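Local coordinates for protein molybdopterin adenylyltransferase (Pyrococcus furiosus, PDB 4LHB) that catalyses the adenylylation of molybdopterin with ATP, a step in building the molybdenum or tungsten cofactor, at residues G34-S39 and H65-I70; V71-I76 and R104-E109; G97-T102 and S158-V163. One frame throughout, in Å; residues are numbered along the deposited sequence.

Contact 1. Residues G34-S39 and H65-I70; sequences GVITVS and HVYYKI
Tyr68 turns the edge of its ring toward Thr37, whose CG2 lies near the ring plane, 3.6 Å from Tyr68 CE1. With CG anti to the backbone N and beside the carbonyl carbon (chi1 171°), the ring is carried forward along the strands toward Thr37; its CD1 comes to 4.2 Å from Val35 CB. The Tyr68 hydroxyl bonds to Asp49. On the opposite face of the sheet, Tyr67 has Val35 O at its ring edge, 4.0 Å from Tyr67 CD2. Ile36 CG1 approaches the same ring obliquely. Further along, Ile70 crosses Thr37, with Ile70 CG2 3.4 Å from Thr37 OG1 and Ile70 CD1 also against that oxygen, which has a weak bond to Asp49. With an alanine here both methyl groups would go, and the Thr37 hydroxyl would probably lose its apolar cover on this side. The backbones run parallel, 8° apart. Thr37 N donates to Lys69 O at 3.1 Å, in the carbonyl plane; the bond from Lys69 N to Val35 O is weak. Helix 51-60 covers the face of Val35 and His65, and helix 75-87 that of Ile36 and Tyr67. Two adjacent parallel strands joined through helices 40-44 and 51-60 form a beta-alpha-beta unit at one edge of the chain's sheet, as expected of the alpha/beta fold of the MoaB/Mog family.

Contact 2. Residues V71-I76 and R104-E109; sequences VPDDKI and RDITIE
Asp73 presses its carboxylate against the backbone of Arg104 to Ile106, and this is the tight part of the contact. Arg104 O sits over one face of the carboxylate, 3.2 Å from Asp73 CG. Ile106 N comes from the same side, out of the carboxylate plane, and gives Asp73 OD2 a weak but fairly straight bond (3.3 Å, 163°). Asp105 brings a second carboxylate close. Asp73 OD1 and Asp105 OD1 are 3.2 Å apart, with the two planes turned 51° against each other. This is a meeting of two acceptors, and no hydrogen bond is assigned. Asp105 uses its other oxygen to accept from Thr102 N.

Ile106 packs beside it. Its CG1 stands between the backbone N and the carbonyl carbon (chi1 55°), directed to Lys75 N, 3.6 Å away. Ile106 CD1 lies 3.7 Å from Asp73 OD2. Both segments lead into helices. Asp73 is the centre of an inverse gamma turn, and Asp74 follows as the N-cap of helix 75-87, its OD1 accepting weakly from Ile76 N and also from Glu77 N. Ile106 holds the N-cap position of helix 107-111.

The flank of Arg104 and Lys75 is looser and borders the second subunit. Arg104 touches Asp73 through its aliphatic part, CG being 3.7 Å from Asp73 OD1. Arg104 is poorly ordered; as modelled, its NE stays 5.9 Å from Asp73 OD1, and the guanidinium makes a long, weak ion pair with Asp40. Lys75 likewise carries its charge away from the contact, to a salt bridge with Asp116 of the second subunit. Gln150 of the same subunit bonds to Asp73 O and, through its backbone N, to Asp74 OD2.

Contact 3. Residues G97-T102 and S158-V163; sequences GGTGIT and SLPGSV. With SO4 (sulfate ion), chain F.
Thr99 and Gly97 lose the most surface here, and both meet Leu159 O. Gly97 N donates to it at 2.9 Å, from a position tilted 24° out of the carbonyl plane. Thr99 CG2 packs against the same oxygen at 3.3 Å. A water donates hydrogen bonds to both Leu159 O and Gly97 O, bridging the two carbonyls. The backbone of Gly97 is at positive phi, where a side chain would jam against the preceding carbonyl.

Thr99 divides its two branches. OG1 stands between the backbone N and the carbonyl carbon (chi1 71°), which puts it 3.5 Å from Pro160 CA and beside the sulfate. Residues Gly97 to Gly100 form the GGTG sequence of the MoaB/Mog family, and the sulfate, probably from the crystallisation liquor, is consistent with a phosphate site of the molybdopterin pocket. Thr99 N reaches sulfate O3 in an almost straight bond of 2.8 Å. Gly161 N grips sulfate O4 from the other segment, at 3.1 Å and 167°. Pro160 CB lies against sulfate O4, at 3.5 Å. Both Gly100 and Gly161 bring bare backbone close to the anion.

Contact 1 closes before contact 2 opens, whereas contacts 2 and 3 alternate along the chain. The centres of contacts 2 and 3 are about 10 Å apart; each is about 14 Å from that of contact 1. Strand 64-71 runs from contact 1 into contact 2, where Thr37 and Ser39 bond to the backbone of Val71. Contacts 1 and 3 share one mixed sheet, contact 3 lying at the C-terminal ends of strands 92-96 and 153-159. Val38 packs on Asp73, Gly97 and Thr107, so all three contacts meet around it. Thr107 bonds to both Gly97 and Gly98. Contact 3 holds the sulfate and the Asp105 side chain lies about 4 Å away, consistent with a substrate pocket there.

Contact 1. Residues G34-S39 and H65-I70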
ATOM      1  N   GLY C  34      -9.222  21.058  18.310  1.00 34.09           N
ATOM      2  CA  GLY C  34      -7.821  21.275  18.623  1.00 33.62           C
ATOM      3  C   GLY C  34      -7.122  21.866  17.423  1.00 33.03           C
ATOM      4  O   GLY C  34      -7.561  21.701  16.284  1.00 28.60           O
ATOM      5  N   VAL C  35      -6.037  22.577  17.687  1.00 32.50           N
ATOM      6  CA  VAL C  35      -5.218  23.158  16.641  1.00 30.87           C
ATOM      7  C   VAL C  35      -3.763  22.804  16.951  1.00 35.38           C
ATOM      8  O   VAL C  35      -3.308  22.855  18.134  1.00 34.29           O
ATOM      9  CB  VAL C  35      -5.399  24.669  16.649  1.00 30.94           C
ATOM     10  CG1 VAL C  35      -4.650  25.351  15.531  1.00 29.35           C
ATOM     11  CG2 VAL C  35      -6.868  24.995  16.556  1.00 32.79           C
ATOM     12  N   ILE C  36      -3.028  22.415  15.909  1.00 36.22           N
ATOM     13  CA  ILE C  36      -1.592  22.114  16.039  1.00 32.08           C
ATOM     14  C   ILE C  36      -0.850  22.830  14.921  1.00 32.23           C
ATOM     15  O   ILE C  36      -1.095  22.584  13.747  1.00 32.83           O
ATOM     16  CB  ILE C  36      -1.334  20.609  15.987  1.00 28.58           C
ATOM     17  CG1 ILE C  36      -2.047  19.911  17.154  1.00 28.57           C
ATOM     18  CG2 ILE C  36       0.158  20.339  16.038  1.00 29.25           C
ATOM     19  CD1 ILE C  36      -2.334  18.401  17.006  1.00 25.92           C
ATOM     20  N   THR C  37       0.040  23.748  15.253  1.00 33.45           N
ATOM     21  CA  THR C  37       0.823  24.354  14.177  1.00 35.86           C
ATOM     22  C   THR C  37       2.174  23.629  14.184  1.00 31.99           C
ATOM     23  O   THR C  37       2.770  23.446  15.231  1.00 32.62           O
ATOM     24  CB  THR C  37       0.930  25.909  14.290  1.00 37.60           C
ATOM     25  OG1 THR C  37       2.096  26.268  15.009  1.00 45.81           O
ATOM     26  CG2 THR C  37      -0.238  26.486  14.999  1.00 35.36           C
ATOM     27  N   VAL C  38       2.606  23.127  13.041  1.00 31.55           N
ATOM     28  CA  VAL C  38       3.881  22.433  12.998  1.00 32.90           C
ATOM     29  C   VAL C  38       4.949  23.279  12.262  1.00 35.92           C
ATOM     30  O   VAL C  38       4.817  23.598  11.055  1.00 31.93           O
ATOM     31  CB  VAL C  38       3.743  20.958  12.501  1.00 34.53           C
ATOM     32  CG1 VAL C  38       2.283  20.465  12.582  1.00 30.22           C
ATOM     33  CG2 VAL C  38       4.329  20.748  11.131  1.00 32.71           C
ATOM     34  N   SER C  39       5.984  23.663  13.030  1.00 37.57           N
ATOM     35  CA  SER C  39       7.006  24.634  12.591  1.00 42.33           C
ATOM     36  C   SER C  39       8.265  24.553  13.463  1.00 43.64           C
ATOM     37  O   SER C  39       8.221  24.863  14.672  1.00 40.69           O
ATOM     38  CB  SER C  39       6.470  26.082  12.674  1.00 45.42           C
ATOM     39  OG  SER C  39       7.349  27.031  12.030  1.00 46.55           O
ATOM     40  N   HIS C  65     -13.013  25.453  21.613  1.00 38.75           N
ATOM     41  CA  HIS C  65     -11.555  25.240  21.482  1.00 37.15           C
ATOM     42  C   HIS C  65     -11.058  24.537  22.669  1.00 36.28           C
ATOM     43  O   HIS C  65     -11.192  25.073  23.736  1.00 37.71           O
ATOM     44  CB  HIS C  65     -10.881  26.589  21.412  1.00 39.46           C
ATOM     45  CG  HIS C  65      -9.372  26.545  21.407  1.00 47.18           C
ATOM     46  ND1 HIS C  65      -8.662  25.557  20.800  1.00 52.44           N
ATOM     47  CD2 HIS C  65      -8.443  27.443  21.908  1.00 44.22           C
ATOM     48  CE1 HIS C  65      -7.357  25.821  20.924  1.00 47.22           C
ATOM     49  NE2 HIS C  65      -7.228  26.970  21.599  1.00 49.61           N
ATOM     50  N   VAL C  66     -10.487  23.338  22.534  1.00 36.68           N
ATOM     51  CA  VAL C  66     -10.002  22.595  23.718  1.00 34.52           C
ATOM     52  C   VAL C  66      -8.491  22.329  23.778  1.00 32.62           C
ATOM     53  O   VAL C  66      -8.016  21.741  24.736  1.00 31.75           O
ATOM     54  CB  VAL C  66     -10.731  21.239  23.864  1.00 37.52           C
ATOM     55  CG1 VAL C  66     -12.222  21.474  24.009  1.00 35.72           C
ATOM     56  CG2 VAL C  66     -10.429  20.307  22.680  1.00 37.75           C
ATOM     57  N   TYR C  67      -7.729  22.742  22.773  1.00 33.46           N
ATOM     58  CA  TYR C  67      -6.300  22.370  22.690  1.00 33.25           C
ATOM     59  C   TYR C  67      -5.566  23.156  21.648  1.00 31.24           C
ATOM     60  O   TYR C  67      -6.044  23.301  20.537  1.00 32.09           O
ATOM     61  CB  TYR C  67      -6.149  20.889  22.338  1.00 32.75           C
ATOM     62  CG  TYR C  67      -4.734  20.364  22.401  1.00 33.75           C
ATOM     63  CD1 TYR C  67      -4.285  19.705  23.524  1.00 35.27           C
ATOM     64  CD2 TYR C  67      -3.833  20.520  21.325  1.00 31.54           C
ATOM     65  CE1 TYR C  67      -2.992  19.210  23.594  1.00 33.49           C
ATOM     66  CE2 TYR C  67      -2.548  20.048  21.399  1.00 30.19           C
ATOM     67  CZ  TYR C  67      -2.134  19.382  22.540  1.00 33.29           C
ATOM     68  OH  TYR C  67      -0.854  18.843  22.647  1.00 35.00           O
ATOM     69  N   TYR C  68      -4.379  23.618  22.017  1.00 35.18           N
ATOM     70  CA  TYR C  68      -3.430  24.282  21.098  1.00 39.42           C
ATOM     71  C   TYR C  68      -1.949  23.962  21.477  1.00 43.27           C
ATOM     72  O   TYR C  68      -1.616  23.862  22.666  1.00 45.06           O
ATOM     73  CB  TYR C  68      -3.673  25.766  21.084  1.00 38.49           C
ATOM     74  CG  TYR C  68      -2.645  26.565  20.366  1.00 40.88           C
ATOM     75  CD1 TYR C  68      -2.400  26.377  19.033  1.00 40.52           C
ATOM     76  CD2 TYR C  68      -1.933  27.559  21.029  1.00 48.86           C
ATOM     77  CE1 TYR C  68      -1.459  27.141  18.359  1.00 43.31           C
ATOM     78  CE2 TYR C  68      -0.978  28.319  20.382  1.00 47.75           C
ATOM     79  CZ  TYR C  68      -0.739  28.110  19.047  1.00 45.18           C
ATOM     80  OH  TYR C  68       0.182  28.907  18.419  1.00 42.16           O
ATOM     81  N   LYS C  69      -1.095  23.745  20.464  1.00 42.11           N
ATOM     82  CA  LYS C  69       0.319  23.492  20.684  1.00 37.95           C
ATOM     83  C   LYS C  69       1.116  23.746  19.430  1.00 38.56           C
ATOM     84  O   LYS C  69       0.608  23.507  18.319  1.00 34.83           O
ATOM     85  CB  LYS C  69       0.552  22.082  21.157  1.00 39.15           C
ATOM     86  CG  LYS C  69       1.999  21.830  21.551  1.00 41.23           C
ATOM     87  CD  LYS C  69       2.128  20.883  22.738  1.00 42.25           C
ATOM     88  CE  LYS C  69       3.447  20.085  22.803  1.00 42.54           C
ATOM     89  NZ  LYS C  69       3.199  18.791  23.531  1.00 40.61           N
ATOM     90  N   ILE C  70       2.342  24.282  19.599  1.00 37.50           N
ATOM     91  CA  ILE C  70       3.251  24.533  18.465  1.00 36.18           C
ATOM     92  C   ILE C  70       4.239  23.445  18.628  1.00 37.09           C
ATOM     93  O   ILE C  70       4.759  23.276  19.721  1.00 42.49           O
ATOM     94  CB  ILE C  70       4.018  25.856  18.558  1.00 36.10           C
ATOM     95  CG1 ILE C  70       3.058  26.988  18.935  1.00 41.88           C
ATOM     96  CG2 ILE C  70       4.713  26.203  17.234  1.00 33.34           C
ATOM     97  CD1 ILE C  70       3.228  28.257  18.089  1.00 42.92           C
TER

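Contact 2. Residues V71-I76 and R104-E109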
ATOM      1  N   VAL C  71       4.468  22.664  17.586  1.00 33.35           N
ATOM      2  CA  VAL C  71       5.430  21.543  17.664  1.00 29.30           C
ATOM      3  C   VAL C  71       6.440  21.627  16.516  1.00 29.07           C
ATOM      4  O   VAL C  71       6.156  22.115  15.421  1.00 30.72           O
ATOM      5  CB  VAL C  71       4.713  20.160  17.645  1.00 28.09           C
ATOM      6  CG1 VAL C  71       3.789  19.991  18.850  1.00 29.76           C
ATOM      7  CG2 VAL C  71       3.968  19.898  16.326  1.00 25.02           C
ATOM      8  N   PRO C  72       7.638  21.150  16.741  1.00 31.44           N
ATOM      9  CA  PRO C  72       8.571  21.088  15.624  1.00 34.28           C
ATOM     10  C   PRO C  72       8.094  20.171  14.478  1.00 34.48           C
ATOM     11  O   PRO C  72       7.194  19.365  14.672  1.00 31.90           O
ATOM     12  CB  PRO C  72       9.827  20.515  16.266  1.00 32.39           C
ATOM     13  CG  PRO C  72       9.328  19.787  17.433  1.00 35.20           C
ATOM     14  CD  PRO C  72       8.182  20.558  17.956  1.00 33.94           C
ATOM     15  N   ASP C  73       8.716  20.287  13.308  1.00 36.55           N
ATOM     16  CA  ASP C  73       8.375  19.462  12.152  1.00 35.34           C
ATOM     17  C   ASP C  73       8.952  18.090  12.389  1.00 33.71           C
ATOM     18  O   ASP C  73       9.927  17.710  11.792  1.00 38.08           O
ATOM     19  CB  ASP C  73       8.866  20.112  10.836  1.00 38.16           C
ATOM     20  CG  ASP C  73       7.909  19.836   9.600  1.00 50.88           C
ATOM     21  OD1 ASP C  73       8.045  20.633   8.645  1.00 62.95           O
ATOM     22  OD2 ASP C  73       7.036  18.867   9.524  1.00 46.42           O
ATOM     23  N   ASP C  74       8.318  17.339  13.280  1.00 35.90           N
ATOM     24  CA  ASP C  74       8.846  16.092  13.838  1.00 32.97           C
ATOM     25  C   ASP C  74       7.682  15.081  14.066  1.00 33.77           C
ATOM     26  O   ASP C  74       6.771  15.321  14.852  1.00 31.12           O
ATOM     27  CB  ASP C  74       9.530  16.415  15.167  1.00 35.55           C
ATOM     28  CG  ASP C  74      10.090  15.163  15.893  1.00 36.55           C
ATOM     29  OD1 ASP C  74       9.329  14.379  16.464  1.00 36.30           O
ATOM     30  OD2 ASP C  74      11.312  14.981  15.921  1.00 39.09           O
ATOM     31  N   LYS C  75       7.745  13.934  13.409  1.00 31.47           N
ATOM     32  CA  LYS C  75       6.667  12.966  13.481  1.00 29.37           C
ATOM     33  C   LYS C  75       6.164  12.636  14.852  1.00 28.05           C
ATOM     34  O   LYS C  75       4.979  12.495  15.033  1.00 26.88           O
ATOM     35  CB  LYS C  75       7.070  11.669  12.791  1.00 27.69           C
ATOM     36  CG  LYS C  75       6.142  10.490  13.000  1.00 27.06           C
ATOM     37  CD  LYS C  75       6.442   9.509  11.877  1.00 28.92           C
ATOM     38  CE  LYS C  75       5.715   8.177  11.942  1.00 29.15           C
ATOM     39  NZ  LYS C  75       6.394   7.213  11.044  1.00 27.78           N
ATOM     40  N   ILE C  76       7.065  12.415  15.796  1.00 28.89           N
ATOM     41  CA  ILE C  76       6.649  11.940  17.100  1.00 27.29           C
ATOM     42  C   ILE C  76       5.985  13.077  17.848  1.00 28.23           C
ATOM     43  O   ILE C  76       5.012  12.834  18.552  1.00 28.08           O
ATOM     44  CB  ILE C  76       7.822  11.431  17.910  1.00 26.62           C
ATOM     45  CG1 ILE C  76       8.216  10.041  17.435  1.00 26.02           C
ATOM     46  CG2 ILE C  76       7.500  11.378  19.408  1.00 26.92           C
ATOM     47  CD1 ILE C  76       9.477   9.523  18.114  1.00 23.90           C
ATOM     48  N   ARG C 104      12.064  17.953   5.695  1.00 43.41           N
ATOM     49  CA  ARG C 104      11.494  18.442   6.923  1.00 50.80           C
ATOM     50  C   ARG C 104      10.024  17.997   7.102  1.00 45.83           C
ATOM     51  O   ARG C 104       9.647  17.531   8.166  1.00 42.89           O
ATOM     52  CB  ARG C 104      11.567  19.990   6.830  1.00 64.98           C
ATOM     53  CG  ARG C 104      11.726  20.803   8.110  1.00 75.27           C
ATOM     54  CD  ARG C 104      12.789  20.250   9.038  1.00 84.96           C
ATOM     55  NE  ARG C 104      13.856  19.502   8.371  1.00 91.32           N
ATOM     56  CZ  ARG C 104      14.764  18.784   9.029  1.00 96.21           C
ATOM     57  NH1 ARG C 104      14.732  18.737  10.359  1.00 88.14           N
ATOM     58  NH2 ARG C 104      15.712  18.121   8.361  1.00 96.65           N
ATOM     59  N   ASP C 105       9.235  18.125   6.029  1.00 40.15           N
ATOM     60  CA  ASP C 105       7.769  18.030   6.049  1.00 36.15           C
ATOM     61  C   ASP C 105       7.242  16.631   6.229  1.00 30.77           C
ATOM     62  O   ASP C 105       7.251  15.881   5.302  1.00 32.33           O
ATOM     63  CB  ASP C 105       7.208  18.560   4.715  1.00 38.93           C
ATOM     64  CG  ASP C 105       7.418  20.044   4.544  1.00 37.36           C
ATOM     65  OD1 ASP C 105       7.234  20.769   5.528  1.00 40.99           O
ATOM     66  OD2 ASP C 105       7.769  20.487   3.448  1.00 38.12           O
ATOM     67  N   ILE C 106       6.718  16.299   7.397  1.00 29.41           N
ATOM     68  CA  ILE C 106       6.254  14.942   7.675  1.00 29.11           C
ATOM     69  C   ILE C 106       4.787  14.835   8.114  1.00 28.13           C
ATOM     70  O   ILE C 106       4.335  13.725   8.461  1.00 27.29           O
ATOM     71  CB  ILE C 106       7.138  14.269   8.748  1.00 30.33           C
ATOM     72  CG1 ILE C 106       7.226  15.116  10.041  1.00 33.14           C
ATOM     73  CG2 ILE C 106       8.518  14.084   8.176  1.00 29.30           C
ATOM     74  CD1 ILE C 106       5.899  15.546  10.683  1.00 31.15           C
ATOM     75  N   THR C 107       4.045  15.953   8.049  1.00 28.21           N
ATOM     76  CA  THR C 107       2.690  16.037   8.624  1.00 27.45           C
ATOM     77  C   THR C 107       1.722  15.073   7.988  1.00 26.56           C
ATOM     78  O   THR C 107       1.129  14.264   8.710  1.00 29.79           O
ATOM     79  CB  THR C 107       2.083  17.470   8.579  1.00 28.67           C
ATOM     80  OG1 THR C 107       2.952  18.395   9.241  1.00 28.77           O
ATOM     81  CG2 THR C 107       0.732  17.494   9.295  1.00 24.48           C
ATOM     82  N   ILE C 108       1.562  15.141   6.665  1.00 25.43           N
ATOM     83  CA  ILE C 108       0.696  14.217   5.954  1.00 28.05           C
ATOM     84  C   ILE C 108       1.167  12.729   6.096  1.00 29.71           C
ATOM     85  O   ILE C 108       0.383  11.820   6.399  1.00 27.41           O
ATOM     86  CB  ILE C 108       0.527  14.648   4.466  1.00 28.47           C
ATOM     87  CG1 ILE C 108      -0.147  16.035   4.450  1.00 30.16           C
ATOM     88  CG2 ILE C 108      -0.298  13.622   3.648  1.00 24.70           C
ATOM     89  CD1 ILE C 108      -0.483  16.562   3.073  1.00 30.87           C
ATOM     90  N   GLU C 109       2.455  12.502   5.903  1.00 31.54           N
ATOM     91  CA  GLU C 109       3.025  11.151   6.067  1.00 33.20           C
ATOM     92  C   GLU C 109       2.789  10.616   7.500  1.00 32.18           C
ATOM     93  O   GLU C 109       2.535   9.443   7.682  1.00 29.34           O
ATOM     94  CB  GLU C 109       4.519  11.158   5.729  1.00 32.19           C
ATOM     95  CG  GLU C 109       4.811  11.469   4.274  1.00 32.98           C
ATOM     96  CD  GLU C 109       4.829  12.965   3.924  1.00 39.94           C
ATOM     97  OE1 GLU C 109       4.675  13.884   4.819  1.00 41.40           O
ATOM     98  OE2 GLU C 109       4.995  13.210   2.709  1.00 34.73           O
TER

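Contact 3. Residues G97-T102 and S158-V163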
ATOM      1  N   GLY C  97       0.885  23.535   8.725  1.00 32.50           N
ATOM      2  CA  GLY C  97       2.334  23.381   8.504  1.00 33.06           C
ATOM      3  C   GLY C  97       2.812  21.926   8.307  1.00 32.78           C
ATOM      4  O   GLY C  97       2.204  20.971   8.808  1.00 35.47           O
ATOM      5  N   GLY C  98       3.886  21.764   7.543  1.00 28.62           N
ATOM      6  CA  GLY C  98       4.578  20.481   7.408  1.00 27.15           C
ATOM      7  C   GLY C  98       4.014  19.632   6.285  1.00 29.46           C
ATOM      8  O   GLY C  98       4.149  18.364   6.309  1.00 26.95           O
ATOM      9  N   THR C  99       3.327  20.310   5.347  1.00 27.32           N
ATOM     10  CA  THR C  99       2.588  19.630   4.292  1.00 29.19           C
ATOM     11  C   THR C  99       3.317  19.691   2.962  1.00 28.93           C
ATOM     12  O   THR C  99       2.918  19.026   2.017  1.00 28.80           O
ATOM     13  CB  THR C  99       1.149  20.165   4.051  1.00 27.26           C
ATOM     14  OG1 THR C  99       1.207  21.460   3.432  1.00 25.25           O
ATOM     15  CG2 THR C  99       0.237  20.092   5.324  1.00 24.79           C
ATOM     16  N   GLY C 100       4.400  20.452   2.902  1.00 30.23           N
ATOM     17  CA  GLY C 100       5.176  20.606   1.645  1.00 30.33           C
ATOM     18  C   GLY C 100       6.060  19.448   1.209  1.00 29.63           C
ATOM     19  O   GLY C 100       5.989  18.324   1.722  1.00 24.55           O
ATOM     20  N   ILE C 101       6.930  19.757   0.259  1.00 31.59           N
ATOM     21  CA  ILE C 101       7.791  18.756  -0.337  1.00 32.26           C
ATOM     22  C   ILE C 101       9.277  18.728   0.148  1.00 36.41           C
ATOM     23  O   ILE C 101      10.117  18.021  -0.457  1.00 37.82           O
ATOM     24  CB  ILE C 101       7.707  18.838  -1.876  1.00 31.03           C
ATOM     25  CG1 ILE C 101       8.233  20.188  -2.387  1.00 29.85           C
ATOM     26  CG2 ILE C 101       6.288  18.508  -2.336  1.00 27.58           C
ATOM     27  CD1 ILE C 101       8.556  20.141  -3.869  1.00 28.64           C
ATOM     28  N   THR C 102       9.614  19.413   1.253  1.00 38.47           N
ATOM     29  CA  THR C 102      10.992  19.313   1.822  1.00 37.30           C
ATOM     30  C   THR C 102      11.096  18.066   2.653  1.00 39.07           C
ATOM     31  O   THR C 102      10.074  17.420   2.919  1.00 39.76           O
ATOM     32  CB  THR C 102      11.342  20.468   2.745  1.00 37.90           C
ATOM     33  OG1 THR C 102      10.550  20.405   3.948  1.00 39.29           O
ATOM     34  CG2 THR C 102      11.152  21.823   2.042  1.00 35.94           C
ATOM     35  N   SER C 158      -5.492  18.755   7.553  1.00 26.96           N
ATOM     36  CA  SER C 158      -4.108  19.199   7.567  1.00 25.52           C
ATOM     37  C   SER C 158      -3.916  20.177   6.471  1.00 25.55           C
ATOM     38  O   SER C 158      -4.120  19.884   5.296  1.00 25.26           O
ATOM     39  CB  SER C 158      -3.131  18.018   7.454  1.00 25.07           C
ATOM     40  OG  SER C 158      -3.222  17.300   8.678  1.00 25.79           O
ATOM     41  N   LEU C 159      -3.518  21.367   6.889  1.00 29.35           N
ATOM     42  CA  LEU C 159      -3.413  22.520   6.023  1.00 30.81           C
ATOM     43  C   LEU C 159      -1.970  22.981   5.905  1.00 29.07           C
ATOM     44  O   LEU C 159      -1.170  22.683   6.791  1.00 28.83           O
ATOM     45  CB  LEU C 159      -4.240  23.639   6.654  1.00 31.06           C
ATOM     46  CG  LEU C 159      -5.698  23.345   6.980  1.00 29.25           C
ATOM     47  CD1 LEU C 159      -6.250  24.582   7.699  1.00 28.92           C
ATOM     48  CD2 LEU C 159      -6.456  23.054   5.699  1.00 28.45           C
ATOM     49  N   PRO C 160      -1.643  23.689   4.814  1.00 30.09           N
ATOM     50  CA  PRO C 160      -0.336  24.328   4.705  1.00 30.81           C
ATOM     51  C   PRO C 160      -0.161  25.403   5.736  1.00 31.23           C
ATOM     52  O   PRO C 160      -1.076  25.704   6.492  1.00 36.63           O
ATOM     53  CB  PRO C 160      -0.329  24.955   3.300  1.00 29.73           C
ATOM     54  CG  PRO C 160      -1.340  24.183   2.529  1.00 31.52           C
ATOM     55  CD  PRO C 160      -2.369  23.711   3.524  1.00 31.96           C
ATOM     56  N   GLY C 161       1.033  25.959   5.758  1.00 31.71           N
ATOM     57  CA  GLY C 161       1.495  26.830   6.815  1.00 32.87           C
ATOM     58  C   GLY C 161       1.152  28.274   6.592  1.00 31.96           C
ATOM     59  O   GLY C 161       0.854  28.960   7.555  1.00 36.93           O
ATOM     60  N   SER C 162       1.180  28.750   5.351  1.00 34.13           N
ATOM     61  CA  SER C 162       0.901  30.169   5.111  1.00 39.95           C
ATOM     62  C   SER C 162      -0.496  30.588   5.603  1.00 43.63           C
ATOM     63  O   SER C 162      -1.444  29.786   5.578  1.00 46.63           O
ATOM     64  CB  SER C 162       1.065  30.546   3.648  1.00 40.48           C
ATOM     65  OG  SER C 162       0.045  30.005   2.851  1.00 46.33           O
ATOM     66  N   VAL C 163      -0.595  31.828   6.087  1.00 46.15           N
ATOM     67  CA  VAL C 163      -1.873  32.426   6.469  1.00 46.68           C
ATOM     68  C   VAL C 163      -2.911  32.379   5.323  1.00 44.78           C
ATOM     69  O   VAL C 163      -4.051  32.038   5.563  1.00 41.79           O
ATOM     70  CB  VAL C 163      -1.672  33.882   6.955  1.00 49.24           C
ATOM     71  CG1 VAL C 163      -2.918  34.752   6.683  1.00 43.50           C
ATOM     72  CG2 VAL C 163      -1.264  33.885   8.427  1.00 45.66           C
TER
HETATM   73  S   SO4 F 201       3.876  24.108   4.575  1.00 51.28           S
HETATM   74  O1  SO4 F 201       4.578  24.835   5.647  1.00 47.42           O
HETATM   75  O2  SO4 F 201       4.798  23.373   3.692  1.00 60.17           O
HETATM   76  O3  SO4 F 201       3.018  23.079   5.215  1.00 58.63           O
HETATM   77  O4  SO4 F 201       3.111  25.057   3.704  1.00 56.01           O
HETATM   78  O   HOH W   1      -0.699  20.494   8.740  1.00 24.80           O